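PDB 5LP5: penicillin-binding protein 2 (Pbp2) from Helicobacter pylori, which probably binds penicillin and takes part in peptidoglycan synthesis as a cell-shape protein of the inner membrane, working with MreC. Local coordinates for residues Q420-V424 with G425-I429. Numbering follows the deposited sequence.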
loop_
_atom_site.group_PDB
_atom_site.type_symbol
_atom_site.label_atom_id
_atom_site.label_comp_id
_atom_site.label_asym_id
_atom_site.label_seq_id
_atom_site.Cartn_x
_atom_site.Cartn_y
_atom_site.Cartn_z
ATOM N N GLN A 420 4.510 48.787 26.389
ATOM C CA GLN A 420 3.695 49.450 27.408
ATOM C C GLN A 420 3.899 48.842 28.778
ATOM O O GLN A 420 4.268 47.680 28.868
ATOM C CB GLN A 420 2.238 49.355 27.026
ATOM C CG GLN A 420 1.981 49.880 25.632
ATOM C CD GLN A 420 0.523 49.862 25.269
ATOM O OE1 GLN A 420 -0.242 49.040 25.784
ATOM N NE2 GLN A 420 0.123 50.778 24.382
ATOM N N ASP A 421 3.664 49.632 29.828
ATOM C CA ASP A 421 3.893 49.186 31.204
ATOM C C ASP A 421 2.912 48.104 31.648
ATOM O O ASP A 421 1.868 47.911 31.016
ATOM C CB ASP A 421 3.811 50.366 32.180
ATOM C CG ASP A 421 5.081 51.198 32.214
ATOM O OD1 ASP A 421 6.155 50.712 31.814
ATOM O OD2 ASP A 421 5.002 52.352 32.666
ATOM N N TRP A 422 3.279 47.394 32.721
ATOM C CA TRP A 422 2.439 46.332 33.276
ATOM C C TRP A 422 1.569 46.853 34.412
ATOM O O TRP A 422 1.950 46.791 35.583
ATOM C CB TRP A 422 3.259 45.140 33.771
ATOM C CG TRP A 422 2.374 43.958 34.156
ATOM C CD1 TRP A 422 1.906 43.636 35.408
ATOM C CD2 TRP A 422 1.841 42.972 33.271
ATOM N NE1 TRP A 422 1.119 42.512 35.345
ATOM C CE2 TRP A 422 1.077 42.077 34.045
ATOM C CE3 TRP A 422 1.948 42.748 31.895
ATOM C CZ2 TRP A 422 0.411 40.987 33.483
ATOM C CZ3 TRP A 422 1.290 41.652 31.340
ATOM C CH2 TRP A 422 0.530 40.794 32.136
ATOM N N ARG A 423 0.394 47.356 34.059
ATOM C CA ARG A 423 -0.535 47.867 35.048
ATOM C C ARG A 423 -1.104 46.694 35.846
ATOM O O ARG A 423 -1.168 45.579 35.354
ATOM C CB ARG A 423 -1.640 48.678 34.384
ATOM C CG ARG A 423 -1.131 49.896 33.615
ATOM C CD ARG A 423 -2.212 50.415 32.685
ATOM N NE ARG A 423 -2.663 49.367 31.761
ATOM C CZ ARG A 423 -3.876 49.290 31.207
ATOM N NH1 ARG A 423 -4.810 50.202 31.473
ATOM N NH2 ARG A 423 -4.164 48.287 30.382
ATOM N N VAL A 424 -1.449 46.957 37.103
ATOM C CA VAL A 424 -2.186 46.030 37.968
ATOM C C VAL A 424 -3.372 45.327 37.264
ATOM O O VAL A 424 -3.635 44.155 37.524
ATOM C CB VAL A 424 -2.678 46.784 39.243
ATOM C CG1 VAL A 424 -3.481 48.031 38.869
ATOM C CG2 VAL A 424 -3.500 45.877 40.151
ATOM N N GLY A 425 -4.081 46.041 36.384
ATOM C CA GLY A 425 -5.221 45.479 35.660
ATOM C C GLY A 425 -4.849 44.253 34.839
ATOM O O GLY A 425 -5.669 43.344 34.657
ATOM N N ASP A 426 -3.606 44.233 34.353
ATOM C CA ASP A 426 -3.069 43.124 33.551
ATOM C C ASP A 426 -2.877 41.867 34.398
ATOM O O ASP A 426 -3.230 40.765 33.977
ATOM C CB ASP A 426 -1.734 43.531 32.910
ATOM C CG ASP A 426 -1.820 44.851 32.142
ATOM O OD1 ASP A 426 -2.940 45.326 31.860
ATOM O OD2 ASP A 426 -0.767 45.432 31.826
ATOM N N THR A 427 -2.315 42.042 35.595
ATOM C CA THR A 427 -2.192 40.955 36.570
ATOM C C THR A 427 -3.557 40.345 36.865
ATOM O O THR A 427 -3.692 39.128 36.976
ATOM C CB THR A 427 -1.596 41.452 37.898
ATOM O OG1 THR A 427 -0.355 42.125 37.657
ATOM C CG2 THR A 427 -1.354 40.306 38.823
ATOM N N LEU A 428 -4.567 41.201 36.975
ATOM C CA LEU A 428 -5.895 40.772 37.376
ATOM C C LEU A 428 -6.644 40.040 36.290
ATOM O O LEU A 428 -7.244 38.999 36.558
ATOM C CB LEU A 428 -6.729 41.963 37.820
ATOM C CG LEU A 428 -6.227 42.672 39.069
ATOM C CD1 LEU A 428 -7.203 43.780 39.435
ATOM C CD2 LEU A 428 -6.077 41.698 40.214
ATOM N N ILE A 429 -6.638 40.580 35.074
ATOM C CA ILE A 429 -7.319 39.904 33.968
ATOM C C ILE A 429 -6.609 38.589 33.599
ATOM O O ILE A 429 -7.248 37.625 33.160
ATOM C CB ILE A 429 -7.489 40.814 32.738
ATOM C CG1 ILE A 429 -8.490 40.184 31.754
ATOM C CG2 ILE A 429 -6.153 41.039 32.048
ATOM C CD1 ILE A 429 -9.063 41.140 30.721
#
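W422 lays the six-membered part of its indole over the side chain of D426, whose CB sits 3.4 Å from the centroid of that W422 ring and only 14° off the normal, a CH-pi contact over the face. The D426 carboxylate stands almost upright on the indole, the two planes 81° apart. With chi1 at -172°, W422 CG lies anti to the backbone N, and the ring is carried across to the first turn of the helix. Its edge is used as well: W422 NE1 gives a hydrogen bond to T427 OG1 at 2.8 Å, with the hydroxyl close to the ring plane. Tryptophan suits the place because it offers a broad face and one N-H together; threonine supplies the acceptor beside a methyl group.

This is the entry to helix 424-430 of the transpeptidase domain, reached by a short loop from helix 411-418. D426, near the helix start, turns OD2 back to R423 N in a weak hydrogen bond of 3.2 Å. In the other direction, D426 N reaches R423 O at 3.0 Å. The carboxylate's stronger partner is K414 of helix 411-418, which forms a salt bridge with OD2 and also bonds D421 O, tying loop and both helices together. An aspartate fits here, being short enough to fold back, and its negative charge would probably be favourable near the N-terminal end of the helix.

R423, long and flexible enough to curl round to the carboxylate, bends at chi3 and brings NH2 to 3.5 Å from D426 OD1, a long salt bridge with the planes steeply inclined. Beyond it, V424 O accepts L428 N at 3.1 Å, while V424 CG2 approaches L428 CD1 at 4.3 Å; both offer branched apolar groups to L376 of helix 369-377, and L428 also touches Y372.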